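Putative Xylose isomerase (Rhodospirillum rubrum, PDB 3QXB) is a metal-binding, xylose isomerase-like TIM-barrel protein that probably acts as an isomerase. Local coordinates at residues L211-H216 and A242-Q247. Numbering follows the deposited sequence.
With FE (Fe (III) ion), chain E; MN (manganese (II) ion), chain G.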
loop_
_atom_site.group_PDB
_atom_site.type_symbol
_atom_site.label_atom_id
_atom_site.label_comp_id
_atom_site.label_asym_id
_atom_site.label_seq_id
_atom_site.Cartn_x
_atom_site.Cartn_y
_atom_site.Cartn_z
ATOM N N LEU A 211 -16.844 6.884 -9.244
ATOM C CA LEU A 211 -16.754 7.323 -7.866
ATOM C C LEU A 211 -15.699 8.427 -7.854
ATOM O O LEU A 211 -14.603 8.218 -8.313
ATOM C CB LEU A 211 -16.428 6.153 -6.934
ATOM C CG LEU A 211 -16.205 6.497 -5.457
ATOM C CD1 LEU A 211 -16.568 5.295 -4.544
ATOM C CD2 LEU A 211 -14.742 6.988 -5.227
ATOM N N VAL A 212 -16.061 9.641 -7.430
ATOM C CA VAL A 212 -15.133 10.763 -7.544
ATOM C C VAL A 212 -14.635 11.147 -6.160
ATOM O O VAL A 212 -15.411 11.297 -5.242
ATOM C CB VAL A 212 -15.759 11.940 -8.262
ATOM C CG1 VAL A 212 -14.896 13.216 -8.158
ATOM C CG2 VAL A 212 -16.060 11.550 -9.732
ATOM N N ASP A 213 -13.318 11.242 -6.025
ATOM C CA ASP A 213 -12.712 11.540 -4.750
ATOM C C ASP A 213 -12.389 13.029 -4.751
ATOM O O ASP A 213 -11.699 13.517 -5.645
ATOM C CB ASP A 213 -11.440 10.718 -4.601
ATOM C CG ASP A 213 -10.800 10.887 -3.250
ATOM O OD1 ASP A 213 -10.852 12.020 -2.722
ATOM O OD2 ASP A 213 -10.263 9.885 -2.742
ATOM N N TRP A 214 -12.927 13.755 -3.783
ATOM C CA TRP A 214 -12.813 15.217 -3.771
ATOM C C TRP A 214 -11.332 15.659 -3.791
ATOM O O TRP A 214 -10.984 16.663 -4.406
ATOM C CB TRP A 214 -13.532 15.803 -2.546
ATOM C CG TRP A 214 -14.993 16.008 -2.726
ATOM C CD1 TRP A 214 -15.942 15.048 -2.867
ATOM C CD2 TRP A 214 -15.679 17.265 -2.764
ATOM N NE1 TRP A 214 -17.177 15.620 -2.992
ATOM C CE2 TRP A 214 -17.048 16.984 -2.934
ATOM C CE3 TRP A 214 -15.271 18.602 -2.635
ATOM C CZ2 TRP A 214 -18.021 17.988 -3.019
ATOM C CZ3 TRP A 214 -16.259 19.626 -2.729
ATOM C CH2 TRP A 214 -17.608 19.297 -2.905
ATOM N N GLY A 215 -10.458 14.885 -3.175
ATOM C CA GLY A 215 -9.034 15.219 -3.146
ATOM C C GLY A 215 -8.342 15.032 -4.490
ATOM O O GLY A 215 -7.323 15.668 -4.766
ATOM N N HIS A 216 -8.876 14.143 -5.314
ATOM C CA HIS A 216 -8.342 13.903 -6.635
ATOM C C HIS A 216 -8.801 15.008 -7.605
ATOM O O HIS A 216 -8.000 15.514 -8.368
ATOM C CB HIS A 216 -8.823 12.578 -7.146
ATOM C CG HIS A 216 -8.343 11.407 -6.353
ATOM N ND1 HIS A 216 -8.587 10.111 -6.748
ATOM C CD2 HIS A 216 -7.606 11.327 -5.210
ATOM C CE1 HIS A 216 -8.041 9.282 -5.868
ATOM N NE2 HIS A 216 -7.427 9.995 -4.935
ATOM N N ALA A 242 -21.181 7.824 -6.589
ATOM C CA ALA A 242 -20.662 7.874 -5.208
ATOM C C ALA A 242 -19.381 8.727 -5.143
ATOM O O ALA A 242 -18.756 9.013 -6.172
ATOM C CB ALA A 242 -20.429 6.447 -4.651
ATOM N N TYR A 243 -19.006 9.132 -3.932
ATOM C CA TYR A 243 -17.843 9.981 -3.714
ATOM C C TYR A 243 -16.947 9.465 -2.590
ATOM O O TYR A 243 -17.406 8.745 -1.696
ATOM C CB TYR A 243 -18.291 11.372 -3.325
ATOM C CG TYR A 243 -19.163 12.081 -4.330
ATOM C CD1 TYR A 243 -20.508 11.827 -4.393
ATOM C CD2 TYR A 243 -18.643 13.056 -5.184
ATOM C CE1 TYR A 243 -21.317 12.489 -5.322
ATOM C CE2 TYR A 243 -19.444 13.712 -6.107
ATOM C CZ TYR A 243 -20.789 13.421 -6.175
ATOM O OH TYR A 243 -21.661 14.069 -7.062
ATOM N N HIS A 244 -15.671 9.865 -2.635
ATOM C CA HIS A 244 -14.818 9.832 -1.461
ATOM C C HIS A 244 -14.649 11.277 -1.028
ATOM O O HIS A 244 -14.406 12.170 -1.866
ATOM C CB HIS A 244 -13.445 9.252 -1.739
ATOM C CG HIS A 244 -13.452 7.781 -1.959
ATOM N ND1 HIS A 244 -12.429 7.119 -2.608
ATOM C CD2 HIS A 244 -14.357 6.841 -1.604
ATOM C CE1 HIS A 244 -12.735 5.832 -2.674
ATOM N NE2 HIS A 244 -13.899 5.640 -2.078
ATOM N N ILE A 245 -14.777 11.503 0.263
ATOM C CA ILE A 245 -14.535 12.819 0.825
ATOM C C ILE A 245 -13.305 12.724 1.739
ATOM O O ILE A 245 -13.094 11.732 2.406
ATOM C CB ILE A 245 -15.785 13.395 1.541
ATOM C CG1 ILE A 245 -16.236 12.538 2.723
ATOM C CG2 ILE A 245 -16.976 13.640 0.529
ATOM C CD1 ILE A 245 -17.350 13.212 3.571
ATOM N N GLN A 246 -12.523 13.803 1.764
ATOM C CA GLN A 246 -11.333 13.944 2.600
ATOM C C GLN A 246 -11.029 15.427 2.712
ATOM O O GLN A 246 -11.562 16.241 1.949
ATOM C CB GLN A 246 -10.131 13.266 1.954
ATOM C CG GLN A 246 -10.085 13.490 0.421
ATOM C CD GLN A 246 -8.676 13.445 -0.130
ATOM O OE1 GLN A 246 -7.778 14.146 0.370
ATOM N NE2 GLN A 246 -8.470 12.654 -1.178
ATOM N N GLN A 247 -10.185 15.772 3.672
ATOM C CA GLN A 247 -9.704 17.123 3.818
ATOM C C GLN A 247 -8.366 17.187 3.111
ATOM O O GLN A 247 -7.601 16.204 3.071
ATOM C CB GLN A 247 -9.632 17.533 5.306
ATOM C CG GLN A 247 -9.292 18.959 5.617
ATOM C CD GLN A 247 -10.213 20.000 4.995
ATOM O OE1 GLN A 247 -10.176 20.212 3.797
ATOM N NE2 GLN A 247 -10.978 20.714 5.831
HETATM FE FE FE E . -10.294 7.701 -3.003
HETATM MN MN MN G . -6.504 9.331 -3.085
HETATM O O HOH W 1 -7.979 7.546 -3.024
HETATM O O HOH W 2 -9.916 5.458 -3.134
HETATM O O HOH W 3 -4.820 7.651 -2.579
#
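Asp213 and His244, paired on adjacent parallel strands of the TIM barrel, grip one iron ion: Asp213 OD2 and His244 ND1 each lie 2.2 Å from the iron. Their carboxylate and imidazole planes are perpendicular, with OD2 at the ring's edge. Glu178 and Glu286 complete the protein ligands, and a water bridges to the manganese, which His216 NE2 binds alongside Asp253 and His255. Swung anti to its own N (chi1 -176°), the Asp213 carboxylate reaches the metal with OD2 and leaves OD1 to two donors on the same face of its plane. Asp213 is the N-cap of the helix that starts at Trp214: its OD1 accepts from Gly215 N at 2.9 Å on the anti side. Gln246 NE2, also 2.9 Å from Asp213 OD1, comes from the syn side, tilted 32° out of the carboxylate plane. Gln246 also bonds to Asp253 OD1 and His255 N, so a leucine here would probably leave Asp213 OD1 with one donor fewer and those two atoms without this mate. Leu211 CD2 sits over the His244 ring centre, 3.4 Å from the centroid in a CH-pi contact, while Gln53 bonds the ring's NE2. Between the strands, backbone bonds from Val212 N to Ala242 O, His244 N to Val212 O and Trp214 N to His244 O fix the register. On the barrel's outer side, Trp214 packs obliquely against Tyr243 and beside Ile245. One carboxylate thus serves iron, helix start and Gln246, which probably fixes its rotation.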